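PDB 2QZ9: aspartate-semialdehyde dehydrogenase from Vibrio cholerae, which catalyses the NADPH-dependent reductive dephosphorylation of L-aspartyl-4-phosphate to L-aspartate-semialdehyde, a step on the routes to lysine, methionine and threonine. Local coordinates for residues D269-F274 and V292-V297; D278-V283 and N308-A313. All coordinates share one frame; numbering follows the deposited sequence.

Contact 1 of 2, residues D269-F274 and V292-V297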
loop_
_atom_site.group_PDB
_atom_site.type_symbol
_atom_site.label_atom_id
_atom_site.label_comp_id
_atom_site.label_asym_id
_atom_site.label_seq_id
_atom_site.Cartn_x
_atom_site.Cartn_y
_atom_site.Cartn_z
ATOM N N ASP A 269 -14.232 22.694 -2.093
ATOM C CA ASP A 269 -13.827 23.000 -0.715
ATOM C C ASP A 269 -13.570 21.722 0.085
ATOM O O ASP A 269 -14.298 20.732 -0.045
ATOM C CB ASP A 269 -14.893 23.842 -0.007
ATOM C CG ASP A 269 -15.532 24.874 -0.928
ATOM O OD1 ASP A 269 -16.381 24.480 -1.771
ATOM O OD2 ASP A 269 -15.188 26.076 -0.803
ATOM N N GLY A 270 -12.536 21.752 0.918
ATOM C CA GLY A 270 -12.152 20.575 1.681
ATOM C C GLY A 270 -11.176 19.653 0.967
ATOM O O GLY A 270 -10.765 18.635 1.524
ATOM N N ILE A 271 -10.803 20.007 -0.259
ATOM C CA ILE A 271 -9.807 19.245 -1.013
ATOM C C ILE A 271 -8.585 20.102 -1.315
ATOM O O ILE A 271 -8.721 21.210 -1.825
ATOM C CB ILE A 271 -10.394 18.657 -2.327
ATOM C CG1 ILE A 271 -11.423 17.569 -2.000
ATOM C CG2 ILE A 271 -9.279 18.094 -3.229
ATOM C CD1 ILE A 271 -12.338 17.237 -3.143
ATOM N N GLU A 272 -7.404 19.595 -0.965
ATOM C CA GLU A 272 -6.149 20.190 -1.419
ATOM C C GLU A 272 -5.509 19.297 -2.473
ATOM O O GLU A 272 -5.150 18.157 -2.173
ATOM C CB GLU A 272 -5.174 20.400 -0.263
ATOM C CG GLU A 272 -3.882 21.098 -0.675
ATOM C CD GLU A 272 -2.944 21.355 0.484
ATOM O OE1 GLU A 272 -3.226 20.886 1.614
ATOM O OE2 GLU A 272 -1.917 22.042 0.258
ATOM N N LEU A 273 -5.361 19.834 -3.688
ATOM C CA LEU A 273 -4.803 19.099 -4.820
ATOM C C LEU A 273 -3.311 19.365 -5.023
ATOM O O LEU A 273 -2.871 20.514 -5.015
ATOM C CB LEU A 273 -5.562 19.413 -6.117
ATOM C CG LEU A 273 -5.027 18.709 -7.380
ATOM C CD1 LEU A 273 -5.429 17.242 -7.423
ATOM C CD2 LEU A 273 -5.506 19.408 -8.616
ATOM N N PHE A 274 -2.550 18.289 -5.193
ATOM C CA PHE A 274 -1.130 18.364 -5.511
ATOM C C PHE A 274 -0.968 17.945 -6.973
ATOM O O PHE A 274 -1.439 16.873 -7.388
ATOM C CB PHE A 274 -0.305 17.447 -4.597
ATOM C CG PHE A 274 -0.301 17.847 -3.132
ATOM C CD1 PHE A 274 -1.464 17.796 -2.367
ATOM C CD2 PHE A 274 0.886 18.231 -2.512
ATOM C CE1 PHE A 274 -1.453 18.139 -1.003
ATOM C CE2 PHE A 274 0.914 18.577 -1.145
ATOM C CZ PHE A 274 -0.260 18.531 -0.393
ATOM N N VAL A 292 -9.030 17.084 3.087
ATOM C CA VAL A 292 -8.574 15.893 2.374
ATOM C C VAL A 292 -7.529 16.272 1.318
ATOM O O VAL A 292 -7.675 17.255 0.606
ATOM C CB VAL A 292 -9.760 15.105 1.772
ATOM C CG1 VAL A 292 -9.284 13.915 0.923
ATOM C CG2 VAL A 292 -10.700 14.624 2.894
ATOM N N LEU A 293 -6.475 15.474 1.229
ATOM C CA LEU A 293 -5.393 15.752 0.288
ATOM C C LEU A 293 -5.369 14.754 -0.865
ATOM O O LEU A 293 -5.473 13.550 -0.652
ATOM C CB LEU A 293 -4.055 15.760 1.033
ATOM C CG LEU A 293 -3.925 16.841 2.115
ATOM C CD1 LEU A 293 -4.527 16.372 3.429
ATOM C CD2 LEU A 293 -2.473 17.182 2.331
ATOM N N VAL A 294 -5.251 15.258 -2.088
ATOM C CA VAL A 294 -5.125 14.357 -3.235
ATOM C C VAL A 294 -4.008 14.684 -4.251
ATOM O O VAL A 294 -3.644 15.842 -4.462
ATOM C CB VAL A 294 -6.527 13.979 -3.903
ATOM C CG1 VAL A 294 -7.685 14.718 -3.279
ATOM C CG2 VAL A 294 -6.512 14.094 -5.433
ATOM N N GLY A 295 -3.455 13.624 -4.829
ATOM C CA GLY A 295 -2.448 13.729 -5.865
ATOM C C GLY A 295 -2.475 12.509 -6.765
ATOM O O GLY A 295 -3.375 11.664 -6.668
ATOM N N ARG A 296 -1.477 12.434 -7.648
ATOM C CA ARG A 296 -1.341 11.338 -8.611
ATOM C C ARG A 296 -2.558 11.185 -9.529
ATOM O O ARG A 296 -2.787 10.114 -10.112
ATOM C CB ARG A 296 -1.014 10.003 -7.911
ATOM C CG ARG A 296 0.284 9.968 -7.053
ATOM C CD ARG A 296 1.589 10.122 -7.874
ATOM N NE ARG A 296 1.503 9.479 -9.191
ATOM C CZ ARG A 296 1.716 8.185 -9.430
ATOM N NH1 ARG A 296 2.065 7.349 -8.461
ATOM N NH2 ARG A 296 1.588 7.729 -10.664
ATOM N N VAL A 297 -3.343 12.250 -9.653
ATOM C CA VAL A 297 -4.524 12.216 -10.523
ATOM C C VAL A 297 -4.094 12.037 -11.976
ATOM O O VAL A 297 -3.298 12.819 -12.487
ATOM C CB VAL A 297 -5.378 13.500 -10.420
ATOM C CG1 VAL A 297 -6.580 13.368 -11.323
ATOM C CG2 VAL A 297 -5.826 13.761 -8.975
HETATM O O HOH W 1 -2.678 15.165 -9.168
#
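Gly270 and Val292 open a parallel ladder in which 269-274 runs beside 292-297. Val292 N donates to Gly270 O at 2.8 Å, and the chain of bonds then alternates: Glu272 N gives to Val292 O, Val294 N to Glu272 O, and Phe274 N to Val294 O. All four are close to straight at the hydrogen. Beyond the last rung a water links the strands, donating to Phe274 O and accepting from Val297 N.

The ring of Phe274 reaches along the face that also carries Glu272 and Leu293. Phe274 CB lies 3.7 Å from Val294 O, the oxygen already bonded to Phe274 N. CG, too, has Val294 O as its nearest neighbour across the contact, a little farther off. With CG beside the backbone N (chi1 -66°), the ring is brought toward Leu293; CD1 stays next to Val294 O, which lies at the ring edge near its plane. Farther out, Phe274 CE1 meets Leu293 CD2 at 3.6 Å, and CZ meets the same methyl slightly farther off.

Strand 271-273, helix 282-286 and strand 292-299 form a beta-alpha-beta unit of the dimerisation domain, and these two parallel strands lie at one end of its mixed sheet, strand 271-273 being outermost within the chain. On the face of Ile271, Leu273 and Val294, Ile271 CG2 touches Val294 CG1 at 3.7 Å. Leu273 CD1 packs against both Val294 CG2 and Val297 CG2, 3.8 Å from the latter. Helices 131-147 and 258-267 cover this apolar side.

Across the sheet, the extended Glu272 chain lies alongside Leu293, with Glu272 OE1 3.8 Å from Leu293 CD2; OE1 also hydrogen-bonds His291 NE2. Arg296 turns from strand 271-273 to the second subunit, where NH1 hydrogen-bonds Pro199 O and NH2 forms a salt bridge with Glu213 OE1, both residues of that subunit.

Contact 2 of 2, residues D278-V283 and N308-A313; sequences DFPTQV and NLWVVA
A single hydrogen bond carries the polar part of the contact: Trp310 NE1 donates to Pro280 O at 2.8 Å. The oxygen lies in the indole plane, at the ring edge, and the nitrogen approaches nearly along the C=O axis. The bond is bent at the hydrogen, however, to 139°, and Pro280 O is also 3.3 Å from Trp310 CD1. With CG anti to the backbone N (chi1 174°), the indole is carried out from the strand to where NE1 meets this oxygen.

Apolar contacts lie beside this bond. Pro280 CD lies 4.1 Å from Trp310 CD1, while Pro280 CG meets Val312 CG2 at 4.0 Å. The other methyl of Val312, CG1, touches the backbone where the helix begins, 4.0 Å from Gln282 N. The Gln282 and Val312 side chains cross at about a right angle, Gln282 CG coming within 4.2 Å of Val312 CG1.

Gln282 NE2 hydrogen-bonds Gly243 O, near His244, the predicted proton acceptor. Thr281 is the N-cap of helix 282-286, and the contact sets the turn into that helix against strand 306-313, which runs between strands 292-299 and 244-252, with helix 131-147 against the strand's other face.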
loop_
_atom_site.group_PDB
_atom_site.type_symbol
_atom_site.label_atom_id
_atom_site.label_comp_id
_atom_site.label_asym_id
_atom_site.label_seq_id
_atom_site.Cartn_x
_atom_site.Cartn_y
_atom_site.Cartn_z
ATOM N N ASP A 278 4.362 16.569 -7.562
ATOM C CA ASP A 278 4.071 16.737 -6.144
ATOM C C ASP A 278 2.854 15.906 -5.731
ATOM O O ASP A 278 1.932 15.697 -6.519
ATOM C CB ASP A 278 3.928 18.215 -5.767
ATOM C CG ASP A 278 4.414 18.499 -4.356
ATOM O OD1 ASP A 278 4.247 19.654 -3.875
ATOM O OD2 ASP A 278 4.974 17.566 -3.723
ATOM N N PHE A 279 2.881 15.391 -4.509
ATOM C CA PHE A 279 1.799 14.529 -4.009
ATOM C C PHE A 279 1.821 14.582 -2.493
ATOM O O PHE A 279 2.884 14.797 -1.909
ATOM C CB PHE A 279 1.983 13.080 -4.492
ATOM C CG PHE A 279 3.395 12.593 -4.385
ATOM C CD1 PHE A 279 3.866 12.039 -3.198
ATOM C CD2 PHE A 279 4.272 12.713 -5.467
ATOM C CE1 PHE A 279 5.188 11.597 -3.089
ATOM C CE2 PHE A 279 5.594 12.281 -5.362
ATOM C CZ PHE A 279 6.056 11.723 -4.180
ATOM N N PRO A 280 0.653 14.374 -1.844
ATOM C CA PRO A 280 0.687 14.343 -0.385
ATOM C C PRO A 280 1.186 13.011 0.188
ATOM O O PRO A 280 0.972 11.936 -0.404
ATOM C CB PRO A 280 -0.781 14.585 0.002
ATOM C CG PRO A 280 -1.568 14.004 -1.144
ATOM C CD PRO A 280 -0.717 14.196 -2.377
ATOM N N THR A 281 1.848 13.093 1.337
ATOM C CA THR A 281 2.161 11.919 2.128
ATOM C C THR A 281 1.691 12.109 3.558
ATOM O O THR A 281 1.559 13.234 4.036
ATOM C CB THR A 281 3.665 11.598 2.153
ATOM O OG1 THR A 281 4.361 12.672 2.796
ATOM C CG2 THR A 281 4.214 11.361 0.726
ATOM N N GLN A 282 1.448 10.993 4.226
ATOM C CA GLN A 282 1.054 10.960 5.631
ATOM C C GLN A 282 1.948 11.804 6.573
ATOM O O GLN A 282 1.458 12.732 7.209
ATOM C CB GLN A 282 0.980 9.502 6.096
ATOM C CG GLN A 282 -0.191 8.715 5.475
ATOM C CD GLN A 282 0.137 7.255 5.240
ATOM O OE1 GLN A 282 1.079 6.931 4.508
ATOM N NE2 GLN A 282 -0.635 6.362 5.851
ATOM N N VAL A 283 3.244 11.488 6.655
ATOM C CA VAL A 283 4.167 12.220 7.544
ATOM C C VAL A 283 4.292 13.691 7.164
ATOM O O VAL A 283 4.271 14.572 8.030
ATOM C CB VAL A 283 5.591 11.610 7.556
ATOM C CG1 VAL A 283 6.609 12.617 8.119
ATOM C CG2 VAL A 283 5.612 10.355 8.362
ATOM N N ASN A 308 -7.331 7.433 -11.923
ATOM C CA ASN A 308 -6.507 7.049 -10.778
ATOM C C ASN A 308 -6.199 8.254 -9.923
ATOM O O ASN A 308 -5.968 9.342 -10.441
ATOM C CB ASN A 308 -5.174 6.437 -11.227
ATOM C CG ASN A 308 -5.318 5.026 -11.750
ATOM O OD1 ASN A 308 -6.415 4.570 -12.042
ATOM N ND2 ASN A 308 -4.195 4.323 -11.866
ATOM N N LEU A 309 -6.194 8.053 -8.607
ATOM C CA LEU A 309 -5.773 9.109 -7.684
ATOM C C LEU A 309 -5.174 8.542 -6.400
ATOM O O LEU A 309 -5.288 7.347 -6.132
ATOM C CB LEU A 309 -6.924 10.098 -7.405
ATOM C CG LEU A 309 -8.296 9.729 -6.847
ATOM C CD1 LEU A 309 -9.037 11.053 -6.541
ATOM C CD2 LEU A 309 -9.147 8.879 -7.802
ATOM N N TRP A 310 -4.522 9.411 -5.636
ATOM C CA TRP A 310 -3.908 9.057 -4.353
ATOM C C TRP A 310 -4.571 9.953 -3.316
ATOM O O TRP A 310 -4.628 11.157 -3.496
ATOM C CB TRP A 310 -2.389 9.289 -4.422
ATOM C CG TRP A 310 -1.565 9.113 -3.135
ATOM C CD1 TRP A 310 -0.989 10.126 -2.393
ATOM C CD2 TRP A 310 -1.170 7.883 -2.496
ATOM N NE1 TRP A 310 -0.297 9.601 -1.332
ATOM C CE2 TRP A 310 -0.375 8.234 -1.372
ATOM C CE3 TRP A 310 -1.419 6.522 -2.753
ATOM C CZ2 TRP A 310 0.149 7.282 -0.493
ATOM C CZ3 TRP A 310 -0.889 5.580 -1.891
ATOM C CH2 TRP A 310 -0.100 5.964 -0.772
ATOM N N VAL A 311 -5.102 9.368 -2.249
ATOM C CA VAL A 311 -5.909 10.139 -1.289
ATOM C C VAL A 311 -5.328 10.025 0.129
ATOM O O VAL A 311 -5.060 8.933 0.613
ATOM C CB VAL A 311 -7.421 9.745 -1.347
ATOM C CG1 VAL A 311 -8.234 10.549 -0.362
ATOM C CG2 VAL A 311 -7.974 9.975 -2.758
ATOM N N VAL A 312 -5.104 11.169 0.768
ATOM C CA VAL A 312 -4.518 11.183 2.104
ATOM C C VAL A 312 -5.350 12.063 3.040
ATOM O O VAL A 312 -5.837 13.118 2.625
ATOM C CB VAL A 312 -3.035 11.661 2.073
ATOM C CG1 VAL A 312 -2.419 11.615 3.457
ATOM C CG2 VAL A 312 -2.204 10.768 1.137
ATOM N N ALA A 313 -5.510 11.616 4.293
ATOM C CA ALA A 313 -6.122 12.454 5.342
ATOM C C ALA A 313 -5.610 12.085 6.733
ATOM O O ALA A 313 -5.064 11.002 6.929
ATOM C CB ALA A 313 -7.652 12.377 5.297
#

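In the fold
Going from the N terminus, the chain has already built the nucleotide-binding domain and much of the dimerisation domain before it reaches strand 271-273. It then passes through 278-283 into helix 282-286 and returns as strand 292-299, where contact 1 closes the first loop. Contact 2 closes later, once strand 306-313 has come back antiparallel beside 292-299. The segments alternate along the chain, so the two loops cross. Leu293 O and Gly295 O probably accept hydrogen bonds from Val312 N and Trp310 N, and Leu293 CB packs on Pro280 CB at 3.6 Å. Together the contacts tie strands 271-273, 292-299 and 306-313, neighbours at one end of the dimerisation-domain sheet, to the connection leading into helix 282-286.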